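Local coordinates for protein group 3 allergen SMIPP-S YvT004A06 (Sarcoptes scabiei type hominis, PDB 3H7T) that is an inactivated serine protease paralogue with the trypsin fold, belonging to a family of serine-type endopeptidases but probably lacking their proteolytic activity, at residues A[8-13]-A[99-104]; A[29-34]-A[103-108]. All blocks are in the same frame, centred on the assembly; numbering follows the deposited sequence.

Interaction 1 of 2, residues A[8-13]-A[99-104]; sequences DITKEP and DKTTKK
Pro-13 meets Lys-103 where, in a trypsin-like fold, the loop leading into strand 15-20, the first strand of the N-terminal barrel, is approached by the linker running to the second barrel. The two side chains lie side by side and point the same way, which can be followed atom by atom along the lysine. Lys-103 CB stands 3.9 Å from Pro-13 CB. Lys-103 CG then comes to 3.7 Å from that same Pro-13 CB. One carbon further, Lys-103 CD presses on Pro-13 CG at 3.4 Å, tighter than usual van der Waals contact. The chain bends here: chi3 of 78° turns CE out of the extended line, and NZ ends away from the proline. Across this contact Lys-103 meets the proline through CB, CG and CD.

The backbones are joined at the same place. Lys-103 N donates to Pro-13 O over 2.9 Å, fairly straight at the hydrogen (162°), although the donor sits well above the carbonyl plane, 63° out of it.

Further along, Ile-9 and Thr-101 cross at about a right angle. Ile-9 CG2 touches Thr-101 CB at 3.8 Å, while Ile-9 CG1 rests against the carbonyl oxygen of Thr-101, at 3.4 Å from O. The methyls of Thr-10 and Thr-101 add a looser apolar contact beside them. Both loops have an aspartate bracing their backbone: Asp-98 OD1 accepts from the amides of Lys-100, Thr-101 and Thr-102, and Asp-8 forms an Asx turn. In that turn, Thr-10 N and Thr-10 OG1 grip Asp-8 OD1 from opposite faces of the carboxylate plane. At the exposed end, water 1 donates to Thr-10 O at 2.7 Å; its 2.5 Å approach to Lys-100 O is too short to be relied on.

Interaction 2 of 2, residues A[29-34]-A[103-108]; sequences SILTAN and KKIELP
Ile-105 has CG1 anti to its backbone N (chi1 -173°), which sets CG2 between N and the carbonyl carbon and against Ser-29 and Ile-30 of strand 26-30. There Ile-105 CG2 lies 3.3 Å from Ile-30 O and 3.4 Å from Ser-29 OG. Leu-31 has CG anti to its carbonyl carbon, beside the backbone N; its CB points away from the linker, but the end of the side chain comes nearer, and CD2 is the atom that meets Leu-107.

A single direct hydrogen bond joins the backbones. Ile-105 N donates to Ile-30 O over 2.8 Å, with 174° at the hydrogen and a C=O...N angle of 167°, close to linear at both ends. The same oxygen is flanked by Lys-104 CA in a CA-H...O contact. One residue earlier in the linker, Lys-103 O faces Ile-30 CB at 3.3 Å. Lys-104 packs through its near carbons, CB lying 3.3 Å from Leu-31 O, while its tip leads away.

Leu-31 and Thr-32 both face Phe-35, a classic beta bulge, and Thr-32 OG1 closes an ST turn with Asn-34 N. Leu-31 and Leu-107 cross at about a right angle, their CD2 atoms 3.8 Å apart; both side chains also touch Ile-224 of helix 221-228. Ser-29, Leu-31 and Ile-105 all touch Leu-196 of the second sheet, placing the contact at the seam between the barrels.

Water 2 donates to Leu-31 O at 2.7 Å and would add a second polar link through Ile-105 O, but that leg is short and doubtful. The contact combines one nearly linear main-chain hydrogen bond with aliphatic packing by Ile-105, Leu-31 and Leu-107, so that a backbone N-H and C=O are paired beside an apolar surface.

Overall arrangement
The two contacts share Lys-103 and Lys-104, so the linker between strands 87-91 and 119-124 meets them in succession: interaction 1 through 99-104, then interaction 2 through 103-108. Their centres are about 11 Å apart, on the same side of the chain's centre. On the other side of each contact, loop 8-13 leads into strand 15-20, while segment 29-34 starts with the last residues of strand 26-30, the neighbour of strand 15-20 in the six-stranded barrel. They touch directly, Thr-102 CG2 lying 4.1 Å from Ile-30 CD1. The inter-barrel linker thus runs against segments next to strands 15-20 and 26-30 before reaching the second sheet.

Interaction 1 of 2, residues A[8-13]-A[99-104]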
loop_
_atom_site.group_PDB
_atom_site.type_symbol
_atom_site.label_atom_id
_atom_site.label_comp_id
_atom_site.label_asym_id
_atom_site.label_seq_id
_atom_site.Cartn_x
_atom_site.Cartn_y
_atom_site.Cartn_z
ATOM N N ASP A 8 -3.162 7.642 -14.501
ATOM C CA ASP A 8 -4.396 7.105 -15.060
ATOM C C ASP A 8 -4.504 5.653 -14.618
ATOM O O ASP A 8 -3.480 4.964 -14.495
ATOM C CB ASP A 8 -4.368 7.195 -16.586
ATOM C CG ASP A 8 -5.692 6.819 -17.210
ATOM O OD1 ASP A 8 -5.852 5.643 -17.595
ATOM O OD2 ASP A 8 -6.581 7.692 -17.300
ATOM N N ILE A 9 -5.726 5.183 -14.372
ATOM C CA ILE A 9 -5.935 3.813 -13.881
ATOM C C ILE A 9 -5.460 2.754 -14.888
ATOM O O ILE A 9 -5.166 1.625 -14.495
ATOM C CB ILE A 9 -7.401 3.556 -13.393
ATOM C CG1 ILE A 9 -7.502 2.286 -12.531
ATOM C CG2 ILE A 9 -8.380 3.481 -14.572
ATOM C CD1 ILE A 9 -6.713 2.319 -11.205
ATOM N N THR A 10 -5.350 3.131 -16.164
ATOM C CA THR A 10 -4.806 2.220 -17.180
ATOM C C THR A 10 -3.290 2.051 -17.031
ATOM O O THR A 10 -2.732 1.040 -17.456
ATOM C CB THR A 10 -5.207 2.606 -18.647
ATOM O OG1 THR A 10 -4.613 3.853 -19.022
ATOM C CG2 THR A 10 -6.729 2.702 -18.798
ATOM N N LYS A 11 -2.635 3.018 -16.387
ATOM C CA LYS A 11 -1.202 2.899 -16.081
ATOM C C LYS A 11 -0.935 2.042 -14.847
ATOM O O LYS A 11 0.141 1.473 -14.716
ATOM C CB LYS A 11 -0.538 4.270 -15.920
ATOM C CG LYS A 11 -0.952 5.301 -16.969
ATOM C CD LYS A 11 -0.210 5.126 -18.287
ATOM C CE LYS A 11 1.045 5.984 -18.337
ATOM N NZ LYS A 11 0.752 7.428 -18.065
ATOM N N GLU A 12 -1.899 1.970 -13.932
ATOM C CA GLU A 12 -1.769 1.117 -12.747
ATOM C C GLU A 12 -3.078 0.392 -12.467
ATOM O O GLU A 12 -3.690 0.618 -11.423
ATOM C CB GLU A 12 -1.334 1.921 -11.510
ATOM C CG GLU A 12 0.049 2.529 -11.583
ATOM C CD GLU A 12 0.054 3.949 -12.124
ATOM O OE1 GLU A 12 -0.921 4.706 -11.890
ATOM O OE2 GLU A 12 1.053 4.320 -12.768
ATOM N N PRO A 13 -3.503 -0.497 -13.397
ATOM C CA PRO A 13 -4.822 -1.144 -13.338
ATOM C C PRO A 13 -5.022 -2.069 -12.138
ATOM O O PRO A 13 -6.141 -2.547 -11.911
ATOM C CB PRO A 13 -4.889 -1.928 -14.655
ATOM C CG PRO A 13 -3.456 -2.125 -15.056
ATOM C CD PRO A 13 -2.762 -0.884 -14.615
ATOM N N ASP A 99 -8.341 -6.435 -18.140
ATOM C CA ASP A 99 -7.052 -6.165 -18.794
ATOM C C ASP A 99 -6.978 -4.765 -19.441
ATOM O O ASP A 99 -6.396 -4.588 -20.516
ATOM C CB ASP A 99 -6.711 -7.268 -19.807
ATOM N N LYS A 100 -7.584 -3.782 -18.782
ATOM C CA LYS A 100 -7.523 -2.397 -19.231
ATOM C C LYS A 100 -7.434 -1.472 -18.023
ATOM O O LYS A 100 -6.419 -0.814 -17.814
ATOM C CB LYS A 100 -8.737 -2.047 -20.093
ATOM C CG LYS A 100 -8.738 -0.622 -20.637
ATOM C CD LYS A 100 -9.960 -0.357 -21.519
ATOM C CE LYS A 100 -9.751 -0.850 -22.950
ATOM N NZ LYS A 100 -8.781 -0.004 -23.710
ATOM N N THR A 101 -8.501 -1.444 -17.228
ATOM C CA THR A 101 -8.578 -0.570 -16.062
ATOM C C THR A 101 -8.529 -1.374 -14.768
ATOM O O THR A 101 -8.338 -0.811 -13.693
ATOM C CB THR A 101 -9.873 0.281 -16.071
ATOM O OG1 THR A 101 -11.007 -0.565 -15.836
ATOM C CG2 THR A 101 -10.045 1.013 -17.402
ATOM N N THR A 102 -8.719 -2.688 -14.874
ATOM C CA THR A 102 -8.763 -3.553 -13.703
ATOM C C THR A 102 -8.020 -4.862 -13.974
ATOM O O THR A 102 -8.492 -5.702 -14.747
ATOM C CB THR A 102 -10.220 -3.831 -13.254
ATOM O OG1 THR A 102 -10.975 -2.611 -13.263
ATOM C CG2 THR A 102 -10.245 -4.408 -11.854
ATOM N N LYS A 103 -6.852 -5.014 -13.343
ATOM C CA LYS A 103 -5.974 -6.178 -13.551
ATOM C C LYS A 103 -5.327 -6.611 -12.246
ATOM O O LYS A 103 -5.081 -5.786 -11.367
ATOM C CB LYS A 103 -4.855 -5.860 -14.558
ATOM C CG LYS A 103 -5.322 -5.409 -15.939
ATOM C CD LYS A 103 -4.160 -4.990 -16.840
ATOM C CE LYS A 103 -3.417 -6.179 -17.429
ATOM N NZ LYS A 103 -2.273 -5.730 -18.272
ATOM N N LYS A 104 -5.014 -7.901 -12.129
ATOM C CA LYS A 104 -4.258 -8.368 -10.971
ATOM C C LYS A 104 -2.765 -8.080 -11.130
ATOM O O LYS A 104 -2.239 -8.053 -12.245
ATOM C CB LYS A 104 -4.524 -9.853 -10.661
ATOM C CG LYS A 104 -4.243 -10.836 -11.782
ATOM C CD LYS A 104 -4.502 -12.270 -11.315
ATOM C CE LYS A 104 -4.525 -13.251 -12.469
ATOM N NZ LYS A 104 -5.849 -13.260 -13.156
HETATM O O HOH W 1 -4.053 -0.950 -18.640
#

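Interaction 2 of 2, residues A[29-34]-A[103-108]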
loop_
_atom_site.group_PDB
_atom_site.type_symbol
_atom_site.label_atom_id
_atom_site.label_comp_id
_atom_site.label_asym_id
_atom_site.label_seq_id
_atom_site.Cartn_x
_atom_site.Cartn_y
_atom_site.Cartn_z
ATOM N N SER A 29 -4.271 -3.054 -3.693
ATOM C CA SER A 29 -3.867 -3.640 -4.963
ATOM C C SER A 29 -4.585 -4.983 -5.199
ATOM O O SER A 29 -4.798 -5.744 -4.250
ATOM C CB SER A 29 -2.340 -3.813 -4.987
ATOM O OG SER A 29 -1.838 -3.630 -6.302
ATOM N N ILE A 30 -4.958 -5.248 -6.454
ATOM C CA ILE A 30 -5.600 -6.498 -6.859
ATOM C C ILE A 30 -4.602 -7.652 -6.908
ATOM O O ILE A 30 -3.687 -7.651 -7.737
ATOM C CB ILE A 30 -6.222 -6.434 -8.300
ATOM C CG1 ILE A 30 -6.943 -5.100 -8.580
ATOM C CG2 ILE A 30 -7.091 -7.674 -8.560
ATOM C CD1 ILE A 30 -8.396 -5.060 -8.255
ATOM N N LEU A 31 -4.812 -8.651 -6.057
ATOM C CA LEU A 31 -4.047 -9.899 -6.145
ATOM C C LEU A 31 -4.753 -10.952 -7.013
ATOM O O LEU A 31 -4.127 -11.586 -7.876
ATOM C CB LEU A 31 -3.726 -10.438 -4.744
ATOM C CG LEU A 31 -2.801 -9.542 -3.908
ATOM C CD1 LEU A 31 -2.471 -10.192 -2.576
ATOM C CD2 LEU A 31 -1.522 -9.174 -4.663
ATOM N N THR A 32 -6.050 -11.138 -6.770
ATOM C CA THR A 32 -6.908 -11.999 -7.596
ATOM C C THR A 32 -8.286 -11.360 -7.683
ATOM O O THR A 32 -8.537 -10.333 -7.045
ATOM C CB THR A 32 -7.073 -13.444 -7.025
ATOM O OG1 THR A 32 -7.895 -13.419 -5.850
ATOM C CG2 THR A 32 -5.727 -14.094 -6.700
ATOM N N ALA A 33 -9.186 -11.983 -8.441
ATOM C CA ALA A 33 -10.551 -11.486 -8.597
ATOM C C ALA A 33 -11.308 -11.405 -7.271
ATOM O O ALA A 33 -12.324 -10.723 -7.169
ATOM C CB ALA A 33 -11.314 -12.350 -9.598
ATOM N N ASN A 34 -10.802 -12.101 -6.260
ATOM C CA ASN A 34 -11.449 -12.181 -4.952
ATOM C C ASN A 34 -10.651 -11.542 -3.814
ATOM O O ASN A 34 -11.190 -11.322 -2.727
ATOM C CB ASN A 34 -11.749 -13.649 -4.624
ATOM C CG ASN A 34 -12.597 -14.317 -5.691
ATOM O OD1 ASN A 34 -13.791 -14.035 -5.822
ATOM N ND2 ASN A 34 -11.978 -15.195 -6.471
ATOM N N LYS A 103 -6.852 -5.014 -13.343
ATOM C CA LYS A 103 -5.974 -6.178 -13.551
ATOM C C LYS A 103 -5.327 -6.611 -12.246
ATOM O O LYS A 103 -5.081 -5.786 -11.367
ATOM C CB LYS A 103 -4.855 -5.860 -14.558
ATOM C CG LYS A 103 -5.322 -5.409 -15.939
ATOM C CD LYS A 103 -4.160 -4.990 -16.840
ATOM C CE LYS A 103 -3.417 -6.179 -17.429
ATOM N NZ LYS A 103 -2.273 -5.730 -18.272
ATOM N N LYS A 104 -5.014 -7.901 -12.129
ATOM C CA LYS A 104 -4.258 -8.368 -10.971
ATOM C C LYS A 104 -2.765 -8.080 -11.130
ATOM O O LYS A 104 -2.239 -8.053 -12.245
ATOM C CB LYS A 104 -4.524 -9.853 -10.661
ATOM C CG LYS A 104 -4.243 -10.836 -11.782
ATOM C CD LYS A 104 -4.502 -12.270 -11.315
ATOM C CE LYS A 104 -4.525 -13.251 -12.469
ATOM N NZ LYS A 104 -5.849 -13.260 -13.156
ATOM N N ILE A 105 -2.101 -7.836 -10.003
ATOM C CA ILE A 105 -0.650 -7.681 -9.959
ATOM C C ILE A 105 -0.046 -8.943 -9.350
ATOM O O ILE A 105 -0.534 -9.431 -8.333
ATOM C CB ILE A 105 -0.217 -6.419 -9.130
ATOM C CG1 ILE A 105 1.294 -6.171 -9.228
ATOM C CG2 ILE A 105 -0.629 -6.543 -7.661
ATOM C CD1 ILE A 105 1.723 -5.349 -10.430
ATOM N N GLU A 106 1.014 -9.459 -9.968
ATOM C CA GLU A 106 1.669 -10.686 -9.497
ATOM C C GLU A 106 2.487 -10.459 -8.229
ATOM O O GLU A 106 3.030 -9.378 -8.012
ATOM C CB GLU A 106 2.557 -11.296 -10.593
ATOM C CG GLU A 106 1.807 -11.795 -11.832
ATOM C CD GLU A 106 0.740 -12.834 -11.515
ATOM O OE1 GLU A 106 1.055 -13.831 -10.830
ATOM O OE2 GLU A 106 -0.416 -12.653 -11.962
ATOM N N LEU A 107 2.570 -11.485 -7.390
ATOM C CA LEU A 107 3.425 -11.432 -6.204
ATOM C C LEU A 107 4.897 -11.628 -6.584
ATOM O O LEU A 107 5.188 -12.253 -7.601
ATOM C CB LEU A 107 2.967 -12.463 -5.166
ATOM C CG LEU A 107 1.605 -12.195 -4.509
ATOM C CD1 LEU A 107 1.127 -13.393 -3.673
ATOM C CD2 LEU A 107 1.682 -10.937 -3.643
ATOM N N PRO A 108 5.830 -11.078 -5.780
ATOM C CA PRO A 108 7.253 -11.240 -6.043
ATOM C C PRO A 108 7.732 -12.609 -5.550
ATOM O O PRO A 108 6.996 -13.290 -4.840
ATOM C CB PRO A 108 7.872 -10.157 -5.164
ATOM C CG PRO A 108 6.991 -10.132 -3.974
ATOM C CD PRO A 108 5.598 -10.311 -4.539
HETATM O O HOH W 2 -1.421 -11.767 -7.887
#